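PDB 1XV5: DNA alpha-glucosyltransferase from Enterobacteria phage T4, which is a DNA alpha-glucosyltransferase with the two-domain GT-B fold, modelled with uridine-5'-diphosphate bound. Local coordinates for residues M8-E13 with K41-T46; P250-G255 with P266-Q271. One frame throughout, in Å; residues are numbered along the deposited sequence.

Contact 1: residues M8-E13 with K41-T46; sequences MARGLE and KDKSFT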
# COMPACT_ATOMS: atom_id res chain seq x y z
N MET A 8 -11.38 -8.20 -6.86
CA MET A 8 -10.78 -6.94 -7.30
C MET A 8 -11.42 -6.61 -8.65
O MET A 8 -10.88 -6.96 -9.70
CB MET A 8 -9.26 -7.07 -7.45
CG MET A 8 -8.49 -6.95 -6.14
SD MET A 8 -6.70 -7.09 -6.37
CE MET A 8 -6.55 -8.86 -6.48
N ALA A 9 -12.56 -5.93 -8.61
CA ALA A 9 -13.29 -5.57 -9.82
C ALA A 9 -12.61 -4.53 -10.70
O ALA A 9 -13.03 -4.29 -11.83
CB ALA A 9 -14.70 -5.10 -9.46
N ARG A 10 -11.55 -3.90 -10.19
CA ARG A 10 -10.84 -2.90 -10.98
C ARG A 10 -9.81 -3.62 -11.85
O ARG A 10 -9.41 -3.13 -12.90
CB ARG A 10 -10.12 -1.90 -10.07
CG ARG A 10 -9.30 -0.84 -10.80
CD ARG A 10 -8.55 0.04 -9.81
NE ARG A 10 -7.62 0.96 -10.46
CZ ARG A 10 -7.98 2.05 -11.14
NH1 ARG A 10 -9.26 2.37 -11.26
NH2 ARG A 10 -7.06 2.82 -11.71
N GLY A 11 -9.40 -4.80 -11.39
CA GLY A 11 -8.40 -5.59 -12.08
C GLY A 11 -7.24 -5.77 -11.12
O GLY A 11 -7.28 -5.26 -10.00
N LEU A 12 -6.21 -6.51 -11.53
CA LEU A 12 -5.06 -6.73 -10.66
C LEU A 12 -4.00 -5.71 -11.07
O LEU A 12 -3.26 -5.91 -12.04
CB LEU A 12 -4.54 -8.16 -10.83
CG LEU A 12 -3.62 -8.66 -9.72
CD1 LEU A 12 -3.78 -10.15 -9.57
CD2 LEU A 12 -2.18 -8.28 -10.03
N GLU A 13 -3.93 -4.62 -10.32
CA GLU A 13 -3.02 -3.52 -10.61
C GLU A 13 -1.56 -3.72 -10.19
O GLU A 13 -0.66 -3.11 -10.77
CB GLU A 13 -3.58 -2.23 -9.98
CG GLU A 13 -3.02 -0.95 -10.58
CD GLU A 13 -3.86 0.27 -10.25
OE1 GLU A 13 -3.54 1.37 -10.74
OE2 GLU A 13 -4.84 0.14 -9.49
N LYS A 41 -10.47 -8.97 -15.54
CA LYS A 41 -9.40 -8.93 -16.53
C LYS A 41 -9.66 -7.88 -17.61
O LYS A 41 -8.82 -7.64 -18.47
CB LYS A 41 -9.26 -10.32 -17.17
CG LYS A 41 -8.09 -10.46 -18.13
CD LYS A 41 -8.04 -11.87 -18.71
CE LYS A 41 -6.86 -12.04 -19.64
NZ LYS A 41 -6.80 -13.41 -20.21
N ASP A 42 -10.84 -7.27 -17.56
CA ASP A 42 -11.25 -6.25 -18.53
C ASP A 42 -10.19 -5.19 -18.78
O ASP A 42 -9.99 -4.75 -19.92
CB ASP A 42 -12.55 -5.59 -18.06
CG ASP A 42 -13.66 -6.60 -17.84
OD1 ASP A 42 -14.66 -6.57 -18.59
OD2 ASP A 42 -13.52 -7.43 -16.92
N LYS A 43 -9.51 -4.76 -17.72
CA LYS A 43 -8.47 -3.76 -17.85
C LYS A 43 -7.14 -4.35 -17.40
O LYS A 43 -7.07 -4.99 -16.35
CB LYS A 43 -8.82 -2.53 -17.02
CG LYS A 43 -7.83 -1.38 -17.16
CD LYS A 43 -8.29 -0.16 -16.39
CE LYS A 43 -7.31 0.99 -16.55
NZ LYS A 43 -7.77 2.20 -15.82
N SER A 44 -6.10 -4.14 -18.19
CA SER A 44 -4.78 -4.67 -17.87
C SER A 44 -3.88 -3.60 -17.26
O SER A 44 -4.08 -2.40 -17.48
CB SER A 44 -4.11 -5.23 -19.13
OG SER A 44 -3.99 -4.22 -20.12
N PHE A 45 -2.90 -4.04 -16.48
CA PHE A 45 -1.98 -3.11 -15.83
C PHE A 45 -0.53 -3.52 -16.02
O PHE A 45 -0.22 -4.68 -16.31
CB PHE A 45 -2.30 -3.02 -14.34
CG PHE A 45 -3.72 -2.62 -14.05
CD1 PHE A 45 -4.74 -3.56 -14.10
CD2 PHE A 45 -4.03 -1.30 -13.74
CE1 PHE A 45 -6.06 -3.19 -13.85
CE2 PHE A 45 -5.35 -0.92 -13.48
CZ PHE A 45 -6.36 -1.87 -13.53
N THR A 46 0.36 -2.55 -15.84
CA THR A 46 1.79 -2.76 -16.01
C THR A 46 2.46 -3.65 -14.96
O THR A 46 3.36 -4.43 -15.29
CB THR A 46 2.53 -1.40 -16.02
OG1 THR A 46 2.08 -0.62 -17.14
CG2 THR A 46 4.04 -1.60 -16.11
O HOH W 1 -10.23 -5.01 -15.03
O HOH W 2 -6.50 -6.97 -14.42

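Contact 2: residues P250-G255 with P266-Q271; sequences PYEYYG and PNQPAQ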
# COMPACT_ATOMS: atom_id res chain seq x y z
N PRO A 250 18.80 15.61 -12.19
CA PRO A 250 19.59 14.53 -12.80
C PRO A 250 19.19 13.14 -12.30
O PRO A 250 18.79 12.97 -11.15
CB PRO A 250 21.02 14.89 -12.39
CG PRO A 250 20.82 15.49 -11.04
CD PRO A 250 19.61 16.39 -11.24
N TYR A 251 19.28 12.16 -13.19
CA TYR A 251 18.96 10.79 -12.85
C TYR A 251 19.28 9.87 -14.03
O TYR A 251 19.44 10.33 -15.16
CB TYR A 251 17.47 10.65 -12.50
CG TYR A 251 16.52 10.89 -13.66
CD1 TYR A 251 16.28 9.89 -14.61
CD2 TYR A 251 15.90 12.12 -13.83
CE1 TYR A 251 15.44 10.12 -15.70
CE2 TYR A 251 15.06 12.36 -14.91
CZ TYR A 251 14.83 11.36 -15.84
OH TYR A 251 14.01 11.61 -16.92
N GLU A 252 19.38 8.59 -13.74
CA GLU A 252 19.63 7.58 -14.76
C GLU A 252 18.51 6.57 -14.54
O GLU A 252 18.30 6.09 -13.43
CB GLU A 252 21.04 7.00 -14.60
CG GLU A 252 22.07 7.95 -15.23
CD GLU A 252 23.52 7.65 -14.86
OE1 GLU A 252 24.40 8.32 -15.43
OE2 GLU A 252 23.77 6.78 -14.01
N TYR A 253 17.78 6.29 -15.61
CA TYR A 253 16.61 5.42 -15.58
C TYR A 253 16.86 4.05 -16.18
O TYR A 253 17.47 3.93 -17.24
CB TYR A 253 15.49 6.12 -16.35
CG TYR A 253 14.10 5.61 -16.09
CD1 TYR A 253 13.39 6.00 -14.95
CD2 TYR A 253 13.46 4.79 -17.01
CE1 TYR A 253 12.08 5.60 -14.75
CE2 TYR A 253 12.15 4.37 -16.82
CZ TYR A 253 11.47 4.79 -15.69
OH TYR A 253 10.16 4.40 -15.50
N TYR A 254 16.37 3.01 -15.50
CA TYR A 254 16.56 1.64 -15.98
C TYR A 254 15.34 0.75 -15.82
O TYR A 254 14.50 0.98 -14.95
CB TYR A 254 17.69 0.95 -15.21
CG TYR A 254 18.96 1.73 -15.07
CD1 TYR A 254 19.07 2.76 -14.12
CD2 TYR A 254 20.07 1.46 -15.87
CE1 TYR A 254 20.25 3.48 -13.98
CE2 TYR A 254 21.25 2.18 -15.74
CZ TYR A 254 21.33 3.19 -14.79
OH TYR A 254 22.50 3.90 -14.65
N GLY A 255 15.28 -0.27 -16.67
CA GLY A 255 14.22 -1.26 -16.59
C GLY A 255 14.91 -2.45 -15.95
O GLY A 255 16.13 -2.42 -15.78
N PRO A 266 30.01 5.88 -5.97
CA PRO A 266 29.89 7.26 -5.48
C PRO A 266 29.82 8.28 -6.62
O PRO A 266 30.19 7.98 -7.76
CB PRO A 266 31.15 7.44 -4.64
CG PRO A 266 31.41 6.06 -4.13
CD PRO A 266 31.17 5.21 -5.36
N ASN A 267 29.34 9.48 -6.30
CA ASN A 267 29.24 10.58 -7.25
C ASN A 267 28.40 10.33 -8.48
O ASN A 267 28.74 10.76 -9.58
CB ASN A 267 30.64 11.03 -7.66
CG ASN A 267 31.45 11.53 -6.49
OD1 ASN A 267 31.01 12.41 -5.75
ND2 ASN A 267 32.64 10.97 -6.31
N GLN A 268 27.29 9.63 -8.31
CA GLN A 268 26.40 9.35 -9.43
C GLN A 268 25.04 9.94 -9.13
O GLN A 268 24.70 10.18 -7.97
CB GLN A 268 26.25 7.84 -9.63
CG GLN A 268 27.58 7.13 -9.81
CD GLN A 268 28.33 7.62 -11.03
OE1 GLN A 268 29.56 7.65 -11.05
NE2 GLN A 268 27.59 8.01 -12.06
N PRO A 269 24.25 10.22 -10.17
CA PRO A 269 22.92 10.78 -9.91
C PRO A 269 22.07 9.65 -9.36
O PRO A 269 22.53 8.50 -9.31
CB PRO A 269 22.46 11.25 -11.29
CG PRO A 269 23.12 10.26 -12.20
CD PRO A 269 24.51 10.14 -11.62
N ALA A 270 20.85 9.95 -8.94
CA ALA A 270 19.98 8.90 -8.42
C ALA A 270 19.77 7.86 -9.53
O ALA A 270 19.58 8.20 -10.69
CB ALA A 270 18.65 9.49 -7.99
N GLN A 271 19.82 6.58 -9.16
CA GLN A 271 19.61 5.49 -10.11
C GLN A 271 18.16 5.05 -9.94
O GLN A 271 17.75 4.68 -8.85
CB GLN A 271 20.56 4.33 -9.80
CG GLN A 271 22.03 4.70 -9.82
CD GLN A 271 22.51 5.18 -11.18
OE1 GLN A 271 22.76 6.37 -11.39
NE2 GLN A 271 22.62 4.25 -12.12
O HOH W 3 20.13 12.69 -8.75

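Contact 1: residues M8-E13 with K41-T46
Phe45 packs its ring against the loop 8-13 and meets four consecutive residues there. Its CB touches Leu12 O and Glu13 CA. CG anti to the carbonyl carbon (chi1 -56°) turns the ring toward Gly11 and Glu13, and Glu13 CA stands over one face, 4.0 Å from the Phe45 ring centroid in a CH-pi contact. On one side of the ring CD1 approaches Leu12 O, and Phe45 CE1 runs on to Gly11 CA at 3.8 Å. On the other, CD2 and CE2 meet the extended Glu13 side chain, Glu13 CG coming within 3.3 Å of Phe45 CD2. At the tip, Arg10 O lies in the ring plane, 3.4 Å from Phe45 CZ. Arg10 NE and Glu13 OE2 form a salt bridge of 3.1 Å, which ties together two side chains that both touch the ring. Two waters join the backbones: one links Arg10 O to Lys43 N, the other Leu12 N to Lys43 O. Both loops follow the C-terminal ends of adjacent parallel strands, 3-8 and 34-40, in one Rossmann-like domain of the GT-B fold, with Glu13 near the bound uridine-5'-diphosphate; Leu12 turns away from Phe45 to pack on Thr18 of helix 17-30 and Tyr39 of strand 34-40.

Contact 2: residues P250-G255 with P266-Q271
Ala270 O accepts the backbone N-H of Glu252 at 3.1 Å, with an N-H...O angle of 160° and the donor nearly along the C=O axis. This bond belongs to the pairing of two parallel strands at one margin of a seven-stranded sheet, in one of the two Rossmann-like domains of the GT-B fold. Strand 251-254 is the outermost; strand 270-273 separates it from strand 229-233, with whose Thr230 and Met232 Gln271 forms backbone hydrogen bonds. The same Ala270 O lies 3.4 Å from Tyr251 CA in a CA-H...O contact. Next to this bond a water joins the two segments, donating to Pro250 O and accepting from Ala270 N, both at 2.8 Å from the water oxygen.

The side chains of Glu252 and Gln271 leave the same face of the sheet and lie side by side, carboxylate and amide planes almost perpendicular (87°). Tyr254 comes in from two residues along on that face and brings its hydroxyl beside both groups, so three polar ends gather here. Pro269 flanks the cluster: its CG rests 3.7 Å from Glu252 CD, while its CB packs against Tyr251 N. The aromatic ring of Tyr251 departs to the other face, where it meets Phe241 edge-to-face and touches Ile244 and Lys245 of helix 239-246. Near the water, the two prolines meet through their ring carbons, Pro250 CB lying 4.1 Å from Pro269 CB.

How the contacts relate
The two contacts belong to different domains of the GT-B fold, their centres about 31 Å apart: contact 1 at loops that follow strands of one sheet, contact 2 within the other sheet. Each is partly buried, but contact 1 lies nearer the middle of the chain, its centre about 16 Å from the chain's centre against 25 Å for contact 2. Contact 1 rests on an aromatic ring, with water carrying the backbone links. Contact 2 joins strands at a sheet edge, so a direct backbone bond sets the alignment and one water joins the segments beside it. Nearest atoms of the Glu13 side chain and uridine-5'-diphosphate are about 8 Å apart, those of Tyr254 about 13 Å.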